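Local coordinates for protein PHB depolymerase (Penicillium funiculosum, PDB 2D81) that hydrolyses ester bonds of the biopolyester poly(3-hydroxybutyrate) and has an alpha/beta hydrolase fold, at residues Thr1-Ala5 / Leu189-Gln193; Val42-Tyr48 / Val108-Leu112; Thr153-Ile157 / Leu231-Ile237. One frame throughout, in Å; residues are numbered along the deposited sequence.

Interaction 1 (Thr1-Ala5 / Leu189-Gln193)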
loop_
_atom_site.group_PDB
_atom_site.type_symbol
_atom_site.label_atom_id
_atom_site.label_comp_id
_atom_site.label_asym_id
_atom_site.label_seq_id
_atom_site.Cartn_x
_atom_site.Cartn_y
_atom_site.Cartn_z
ATOM N N THR A 1 -9.335 9.616 -19.619
ATOM C CA THR A 1 -8.543 10.773 -19.113
ATOM C C THR A 1 -7.097 10.348 -18.871
ATOM O O THR A 1 -6.840 9.268 -18.338
ATOM C CB THR A 1 -9.126 11.305 -17.789
ATOM O OG1 THR A 1 -10.546 11.452 -17.917
ATOM C CG2 THR A 1 -8.516 12.659 -17.443
ATOM N N ALA A 2 -6.156 11.197 -19.268
ATOM C CA ALA A 2 -4.743 10.927 -19.031
ATOM C C ALA A 2 -4.359 11.322 -17.607
ATOM O O ALA A 2 -4.951 12.227 -17.025
ATOM C CB ALA A 2 -3.889 11.693 -20.035
ATOM N N LEU A 3 -3.369 10.629 -17.052
ATOM C CA LEU A 3 -2.833 10.967 -15.737
ATOM C C LEU A 3 -1.975 12.230 -15.852
ATOM O O LEU A 3 -0.997 12.255 -16.599
ATOM C CB LEU A 3 -1.985 9.804 -15.214
ATOM C CG LEU A 3 -1.308 9.942 -13.849
ATOM C CD1 LEU A 3 -2.359 10.112 -12.757
ATOM C CD2 LEU A 3 -0.465 8.700 -13.582
ATOM N N PRO A 4 -2.333 13.292 -15.112
ATOM C CA PRO A 4 -1.587 14.556 -15.144
ATOM C C PRO A 4 -0.219 14.509 -14.471
ATOM O O PRO A 4 0.033 13.683 -13.588
ATOM C CB PRO A 4 -2.527 15.536 -14.434
ATOM C CG PRO A 4 -3.884 14.923 -14.613
ATOM C CD PRO A 4 -3.594 13.466 -14.373
ATOM N N ALA A 5 0.659 15.410 -14.900
ATOM C CA ALA A 5 1.878 15.717 -14.168
ATOM C C ALA A 5 1.572 16.846 -13.190
ATOM O O ALA A 5 0.900 17.819 -13.544
ATOM C CB ALA A 5 2.978 16.148 -15.136
ATOM N N LEU A 189 -9.852 12.624 -9.021
ATOM C CA LEU A 189 -9.733 12.522 -10.467
ATOM C C LEU A 189 -9.659 11.049 -10.857
ATOM O O LEU A 189 -9.211 10.212 -10.071
ATOM C CB LEU A 189 -8.471 13.249 -10.944
ATOM C CG LEU A 189 -8.323 14.731 -10.580
ATOM C CD1 LEU A 189 -6.967 15.237 -11.049
ATOM C CD2 LEU A 189 -9.443 15.537 -11.220
ATOM N N SER A 190 -10.111 10.736 -12.065
ATOM C CA SER A 190 -9.937 9.401 -12.621
ATOM C C SER A 190 -8.978 9.470 -13.800
ATOM O O SER A 190 -8.899 10.489 -14.486
ATOM C CB SER A 190 -11.283 8.835 -13.077
ATOM O OG SER A 190 -11.844 9.628 -14.106
ATOM N N PHE A 191 -8.242 8.388 -14.028
ATOM C CA PHE A 191 -7.315 8.332 -15.153
ATOM C C PHE A 191 -7.219 6.908 -15.684
ATOM O O PHE A 191 -7.515 5.948 -14.970
ATOM C CB PHE A 191 -5.932 8.836 -14.719
ATOM C CG PHE A 191 -5.224 7.925 -13.754
ATOM C CD1 PHE A 191 -4.410 6.896 -14.218
ATOM C CD2 PHE A 191 -5.382 8.087 -12.382
ATOM C CE1 PHE A 191 -3.760 6.040 -13.327
ATOM C CE2 PHE A 191 -4.738 7.236 -11.484
ATOM C CZ PHE A 191 -3.927 6.211 -11.959
ATOM N N ALA A 192 -6.815 6.772 -16.943
ATOM C CA ALA A 192 -6.697 5.452 -17.553
ATOM C C ALA A 192 -5.437 4.736 -17.080
ATOM O O ALA A 192 -4.324 5.230 -17.272
ATOM C CB ALA A 192 -6.682 5.580 -19.072
ATOM N N GLN A 193 -5.611 3.575 -16.453
ATOM C CA GLN A 193 -4.480 2.690 -16.189
ATOM C C GLN A 193 -4.193 1.892 -17.453
ATOM O O GLN A 193 -4.438 0.687 -17.524
ATOM C CB GLN A 193 -4.789 1.746 -15.024
ATOM C CG GLN A 193 -5.103 2.473 -13.728
ATOM C CD GLN A 193 -5.207 1.536 -12.543
ATOM O OE1 GLN A 193 -5.742 0.429 -12.651
ATOM N NE2 GLN A 193 -4.709 1.979 -11.399
HETATM O O HOH W 1 -7.075 12.492 -14.770
HETATM O O HOH W 2 -3.651 7.819 -18.278
#

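Interaction 2 (Val42-Tyr48 / Val108-Leu112)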
loop_
_atom_site.group_PDB
_atom_site.type_symbol
_atom_site.label_atom_id
_atom_site.label_comp_id
_atom_site.label_asym_id
_atom_site.label_seq_id
_atom_site.Cartn_x
_atom_site.Cartn_y
_atom_site.Cartn_z
ATOM N N VAL A 42 2.430 -0.366 6.240
ATOM C CA VAL A 42 1.776 -1.641 5.976
ATOM C C VAL A 42 0.711 -1.917 7.033
ATOM O O VAL A 42 1.020 -2.005 8.223
ATOM C CB VAL A 42 2.800 -2.803 5.978
ATOM C CG1 VAL A 42 2.092 -4.129 5.700
ATOM C CG2 VAL A 42 3.879 -2.544 4.937
ATOM N N PHE A 43 -0.540 -2.039 6.595
ATOM C CA PHE A 43 -1.637 -2.434 7.475
ATOM C C PHE A 43 -1.982 -3.903 7.239
ATOM O O PHE A 43 -2.503 -4.258 6.181
ATOM C CB PHE A 43 -2.899 -1.599 7.210
ATOM C CG PHE A 43 -2.733 -0.120 7.457
ATOM C CD1 PHE A 43 -2.246 0.717 6.456
ATOM C CD2 PHE A 43 -3.105 0.439 8.676
ATOM C CE1 PHE A 43 -2.134 2.092 6.666
ATOM C CE2 PHE A 43 -2.996 1.815 8.898
ATOM C CZ PHE A 43 -2.512 2.640 7.890
ATOM N N ALA A 44 -1.688 -4.747 8.224
ATOM C CA ALA A 44 -2.098 -6.148 8.187
ATOM C C ALA A 44 -1.622 -6.829 6.908
ATOM O O ALA A 44 -2.393 -7.509 6.228
ATOM C CB ALA A 44 -3.623 -6.251 8.306
ATOM N N GLY A 45 -0.346 -6.630 6.589
ATOM C CA GLY A 45 0.286 -7.360 5.503
ATOM C C GLY A 45 1.334 -8.312 6.057
ATOM O O GLY A 45 1.173 -8.835 7.156
ATOM N N GLY A 46 2.412 -8.534 5.310
ATOM C CA GLY A 46 3.416 -9.485 5.751
ATOM C C GLY A 46 4.774 -9.311 5.095
ATOM O O GLY A 46 4.976 -8.385 4.306
ATOM N N PRO A 47 5.724 -10.214 5.392
ATOM C CA PRO A 47 7.088 -10.193 4.857
ATOM C C PRO A 47 7.220 -9.997 3.347
ATOM O O PRO A 47 6.481 -10.583 2.554
ATOM C CB PRO A 47 7.653 -11.536 5.313
ATOM C CG PRO A 47 6.953 -11.758 6.616
ATOM C CD PRO A 47 5.530 -11.386 6.265
ATOM N N TYR A 48 8.180 -9.164 2.965
ATOM C CA TYR A 48 8.623 -9.083 1.583
ATOM C C TYR A 48 9.054 -10.467 1.085
ATOM O O TYR A 48 9.903 -11.111 1.698
ATOM C CB TYR A 48 9.799 -8.113 1.475
ATOM C CG TYR A 48 10.414 -8.090 0.100
ATOM C CD1 TYR A 48 9.826 -7.362 -0.937
ATOM C CD2 TYR A 48 11.548 -8.846 -0.181
ATOM C CE1 TYR A 48 10.354 -7.391 -2.222
ATOM C CE2 TYR A 48 12.084 -8.885 -1.464
ATOM C CZ TYR A 48 11.483 -8.160 -2.477
ATOM O OH TYR A 48 11.991 -8.230 -3.748
ATOM N N VAL A 108 2.116 -12.767 11.668
ATOM C CA VAL A 108 2.624 -12.519 10.325
ATOM C C VAL A 108 3.230 -11.125 10.232
ATOM O O VAL A 108 4.339 -10.954 9.726
ATOM C CB VAL A 108 1.505 -12.658 9.270
ATOM C CG1 VAL A 108 2.043 -12.334 7.880
ATOM C CG2 VAL A 108 0.945 -14.079 9.302
ATOM N N MET A 109 2.513 -10.124 10.727
ATOM C CA MET A 109 3.053 -8.770 10.720
ATOM C C MET A 109 4.339 -8.652 11.532
ATOM O O MET A 109 5.234 -7.889 11.172
ATOM C CB MET A 109 2.010 -7.771 11.230
ATOM C CG MET A 109 1.089 -7.240 10.140
ATOM S SD MET A 109 1.996 -6.323 8.851
ATOM C CE MET A 109 2.437 -4.834 9.764
ATOM N N ASN A 110 4.448 -9.417 12.614
ATOM C CA ASN A 110 5.659 -9.377 13.424
ATOM C C ASN A 110 6.872 -9.880 12.647
ATOM O O ASN A 110 7.986 -9.403 12.860
ATOM C CB ASN A 110 5.495 -10.212 14.695
ATOM C CG ASN A 110 6.715 -10.138 15.598
ATOM O OD1 ASN A 110 7.005 -9.093 16.192
ATOM N ND2 ASN A 110 7.446 -11.242 15.695
ATOM N N GLN A 111 6.661 -10.847 11.756
ATOM C CA GLN A 111 7.755 -11.357 10.933
ATOM C C GLN A 111 8.225 -10.315 9.922
ATOM O O GLN A 111 9.411 -10.246 9.599
ATOM C CB GLN A 111 7.336 -12.632 10.191
ATOM C CG GLN A 111 7.172 -13.869 11.069
ATOM C CD GLN A 111 8.457 -14.277 11.763
ATOM O OE1 GLN A 111 8.845 -13.691 12.773
ATOM N NE2 GLN A 111 9.132 -15.286 11.214
ATOM N N LEU A 112 7.298 -9.510 9.412
ATOM C CA LEU A 112 7.679 -8.380 8.572
ATOM C C LEU A 112 8.549 -7.411 9.363
ATOM O O LEU A 112 9.556 -6.914 8.856
ATOM C CB LEU A 112 6.440 -7.647 8.050
ATOM C CG LEU A 112 6.702 -6.331 7.304
ATOM C CD1 LEU A 112 7.521 -6.581 6.044
ATOM C CD2 LEU A 112 5.364 -5.697 6.938
#

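Interaction 3 (Thr153-Ile157 / Leu231-Ile237)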
loop_
_atom_site.group_PDB
_atom_site.type_symbol
_atom_site.label_atom_id
_atom_site.label_comp_id
_atom_site.label_asym_id
_atom_site.label_seq_id
_atom_site.Cartn_x
_atom_site.Cartn_y
_atom_site.Cartn_z
ATOM N N THR A 153 -15.554 -8.315 7.333
ATOM C CA THR A 153 -16.435 -8.531 6.190
ATOM C C THR A 153 -16.470 -7.244 5.360
ATOM O O THR A 153 -16.056 -6.184 5.836
ATOM C CB THR A 153 -17.865 -8.902 6.668
ATOM O OG1 THR A 153 -18.676 -9.263 5.545
ATOM C CG2 THR A 153 -18.506 -7.734 7.397
ATOM N N SER A 154 -16.947 -7.332 4.122
ATOM C CA SER A 154 -16.950 -6.171 3.232
ATOM C C SER A 154 -17.606 -4.978 3.929
ATOM O O SER A 154 -18.598 -5.136 4.643
ATOM C CB SER A 154 -17.702 -6.493 1.937
ATOM O OG SER A 154 -17.635 -5.405 1.025
ATOM N N PRO A 155 -17.096 -3.758 3.688
ATOM C CA PRO A 155 -15.969 -3.394 2.820
ATOM C C PRO A 155 -14.575 -3.496 3.444
ATOM O O PRO A 155 -13.601 -3.028 2.857
ATOM C CB PRO A 155 -16.305 -1.964 2.438
ATOM C CG PRO A 155 -16.817 -1.429 3.744
ATOM C CD PRO A 155 -17.739 -2.545 4.229
ATOM N N TYR A 156 -14.485 -4.099 4.626
ATOM C CA TYR A 156 -13.226 -4.185 5.362
ATOM C C TYR A 156 -12.641 -2.803 5.650
ATOM O O TYR A 156 -11.433 -2.586 5.561
ATOM C CB TYR A 156 -12.215 -5.042 4.590
ATOM C CG TYR A 156 -12.750 -6.415 4.259
ATOM C CD1 TYR A 156 -13.365 -6.668 3.036
ATOM C CD2 TYR A 156 -12.678 -7.453 5.188
ATOM C CE1 TYR A 156 -13.894 -7.917 2.740
ATOM C CE2 TYR A 156 -13.208 -8.707 4.904
ATOM C CZ TYR A 156 -13.814 -8.931 3.677
ATOM O OH TYR A 156 -14.343 -10.165 3.381
ATOM N N ILE A 157 -13.521 -1.873 5.996
ATOM C CA ILE A 157 -13.129 -0.552 6.482
ATOM C C ILE A 157 -14.024 -0.265 7.685
ATOM O O ILE A 157 -15.241 -0.407 7.598
ATOM C CB ILE A 157 -13.375 0.535 5.410
ATOM C CG1 ILE A 157 -12.655 0.164 4.111
ATOM C CG2 ILE A 157 -12.886 1.884 5.920
ATOM C CD1 ILE A 157 -13.034 1.052 2.938
ATOM N N LEU A 231 -10.963 -7.541 -2.455
ATOM C CA LEU A 231 -12.377 -7.206 -2.310
ATOM C C LEU A 231 -12.607 -5.731 -1.994
ATOM O O LEU A 231 -13.692 -5.347 -1.545
ATOM C CB LEU A 231 -13.025 -8.079 -1.227
ATOM C CG LEU A 231 -13.092 -9.582 -1.532
ATOM C CD1 LEU A 231 -13.679 -10.329 -0.346
ATOM C CD2 LEU A 231 -13.934 -9.813 -2.778
ATOM N N GLN A 232 -11.594 -4.907 -2.241
ATOM C CA GLN A 232 -11.719 -3.470 -2.021
ATOM C C GLN A 232 -11.438 -2.623 -3.263
ATOM O O GLN A 232 -11.340 -1.404 -3.168
ATOM C CB GLN A 232 -10.793 -3.019 -0.886
ATOM C CG GLN A 232 -11.211 -3.512 0.495
ATOM C CD GLN A 232 -10.375 -2.902 1.607
ATOM O OE1 GLN A 232 -10.899 -2.516 2.655
ATOM N NE2 GLN A 232 -9.071 -2.818 1.388
ATOM N N SER A 233 -11.310 -3.257 -4.425
ATOM C CA SER A 233 -11.133 -2.492 -5.653
ATOM C C SER A 233 -12.420 -1.737 -5.956
ATOM O O SER A 233 -13.478 -2.059 -5.415
ATOM C CB SER A 233 -10.792 -3.410 -6.828
ATOM O OG SER A 233 -11.901 -4.210 -7.196
ATOM N N TYR A 234 -12.326 -0.730 -6.817
ATOM C CA TYR A 234 -13.492 0.058 -7.201
ATOM C C TYR A 234 -14.575 -0.859 -7.760
ATOM O O TYR A 234 -15.771 -0.626 -7.561
ATOM C CB TYR A 234 -13.104 1.087 -8.260
ATOM C CG TYR A 234 -14.181 2.109 -8.524
ATOM C CD1 TYR A 234 -14.291 3.251 -7.733
ATOM C CD2 TYR A 234 -15.103 1.927 -9.551
ATOM C CE1 TYR A 234 -15.294 4.189 -7.957
ATOM C CE2 TYR A 234 -16.112 2.859 -9.785
ATOM C CZ TYR A 234 -16.201 3.986 -8.984
ATOM O OH TYR A 234 -17.195 4.908 -9.212
ATOM N N SER A 235 -14.147 -1.898 -8.470
ATOM C CA SER A 235 -15.059 -2.895 -9.019
ATOM C C SER A 235 -15.922 -3.524 -7.925
ATOM O O SER A 235 -17.084 -3.875 -8.157
ATOM C CB SER A 235 -14.259 -3.991 -9.733
ATOM O OG SER A 235 -15.114 -4.995 -10.250
ATOM N N SER A 236 -15.352 -3.662 -6.732
ATOM C CA SER A 236 -16.024 -4.367 -5.643
ATOM C C SER A 236 -16.863 -3.447 -4.758
ATOM O O SER A 236 -18.006 -3.769 -4.429
ATOM C CB SER A 236 -15.000 -5.103 -4.776
ATOM O OG SER A 236 -14.346 -6.126 -5.504
ATOM N N ILE A 237 -16.296 -2.311 -4.370
ATOM C CA ILE A 237 -16.940 -1.445 -3.386
ATOM C C ILE A 237 -17.031 0.011 -3.834
ATOM O O ILE A 237 -17.233 0.911 -3.014
ATOM C CB ILE A 237 -16.199 -1.498 -2.029
ATOM C CG1 ILE A 237 -14.736 -1.090 -2.213
ATOM C CG2 ILE A 237 -16.297 -2.897 -1.438
ATOM C CD1 ILE A 237 -13.941 -1.033 -0.922
HETATM O O HOH W 3 -16.324 -6.355 -1.161
#

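Interaction 1 (Thr1-Ala5 / Leu189-Gln193)
Leu3 lays its CD1 methyl over one face of the Phe191 ring. Leu3 CD1 stands 3.8 Å from the centroid of the Phe191 ring, only 16° off the normal, which makes a CH-pi contact. It is shifted somewhat toward the CD2 side, where Leu3 CD1 to Phe191 CD2 is 3.7 Å. The two side chains lie side by side and point the same way. With chi1 at 179°, Leu3 CG points opposite the backbone N, and both CB and CD1 lie on the ring, with Leu3 CB 3.9 Å from Phe191 CD1. Gln309 of helix 301-314 touches both Leu3 and Phe191. Strand 187-192 is an outermost strand of the main sheet of this alpha/beta hydrolase, and the irregular N-terminal segment runs past it. One direct backbone hydrogen bond joins them, from Ala192 N to Thr1 O at 2.9 Å. The same Thr1 O receives a CA-H...O contact from Phe191 CA at 3.4 Å. Thr1 CB packs against Ser190 O at the more exposed end. Two waters extend the backbone link. One donates to both Ala2 O and Ser190 O. The other accepts from Leu3 N and donates to Ala192 O, 2.9 Å away.

Interaction 2 (Val42-Tyr48 / Val108-Leu112)
Met109 and Gly45 form the tightest part of this contact. Met109 SD lies 3.1 Å from Gly45 O, a short approach. The methionine chain is bent at chi2 and chi3, which folds the sulfur back over the glycine backbone and brings Met109 CE to 3.5 Å from Val42 O. Gly45 O is buried here and has no hydrogen-bond partner in the model. Val108 CG1 also packs on it, 3.7 Å from Gly45 O. No hydrogen bond crosses between the segments, so the fit rests on shape. Val42 CG1 and Leu112 CD2 meet tip to tip at 3.8 Å. The other methyl of the leucine, Leu112 CD1, reaches Gly46 O at 3.6 Å. Gly46 has no side chain to meet Val108 CG1, and the loop passes close to the helix: the CA atoms of Pro47 and Leu112 are 4.2 Å apart. The Pro47 ring rests on the helix backbone, with Pro47 CG 3.6 Å from Leu112 N. The looser side begins at Gln111, which is partly exposed. Only its CB leans on Pro47 CG, while the rest of the chain turns off, and Gln111 NE2 bonds to Pro65 O. The arrangement is a strand end and its following loop packed against helix 106-116 of the alpha/beta hydrolase fold. Strand 39-43 lies beside strand 92-98, whose Met95 touches Met109 and Leu112. Helix 20-31 closes in through Ala26 on Val42 and Tyr23 on Val108.

Interaction 3 (Thr153-Ile157 / Leu231-Ile237)
Ser154 and Pro155 are joined by a cis peptide and face Leu231 and Gln232 across the contact. The cis bond sits at the centre of a type VIa turn, closed by Tyr156 N to Thr153 O at 2.9 Å. Tyr156 then takes a left-handed backbone conformation (phi 58°), and so does Leu231 of the other segment (phi 62°). In the alpha/beta hydrolase fold this joins the loop before strand 157-159 to the loop and short helix after core strand 221-227. Ser233 is the N-cap of helix 234-237, and its O accepts from both Ser236 N and Ile237 N. The Tyr156 ring folds back on its own turn, with Thr153 C over the ring centre. From the other segment Leu231 CD1 approaches the ring obliquely, 3.9 Å from Tyr156 CE1. Gln232 follows with a chain extended beyond CG, passing Pro155 O with Gln232 CG at 3.4 Å and ending near the turn and Ile157. Phe241 of helix 240-244 touches Gln232 as well. Ile237 covers the proline side. Its CG1 stands between backbone N and carbonyl carbon (chi1 58°), and Ile237 CG2 lies 4.0 Å from Pro155 CB. Ile237 CD1 only brushes Ile157 CD1, at 4.5 Å. Leu231 follows the pocket residue Cys230, and its backbone also bonds to Asn282, another residue of the trimer pocket. On the more exposed side, near Ser154, one water bridges the two segments, 2.7 Å from Ser154 OG and donating to Leu231 O at 2.8 Å.

In the fold
The three contacts do not touch. The centres of interactions 1 and 2 are about 31 Å apart, on opposite sides of the chain's centre, yet both reach the main mixed sheet: interaction 1 at outermost strand 187-192, interaction 2 at inner strand 39-43. Interaction 3 lies about 22 Å from interaction 1 and 21 Å from interaction 2, between centres. Along the chain, interaction 2 falls between the segments of interaction 1. Interaction 3 follows it, alternating with interaction 1. Interaction 1 ties the N-terminus to the sheet edge. Interaction 2 sets a loop on helix 106-116 and interaction 3 joins two loops, each about 6 Å from the bound trimer, at Gly45 and at the Leu231 side chain.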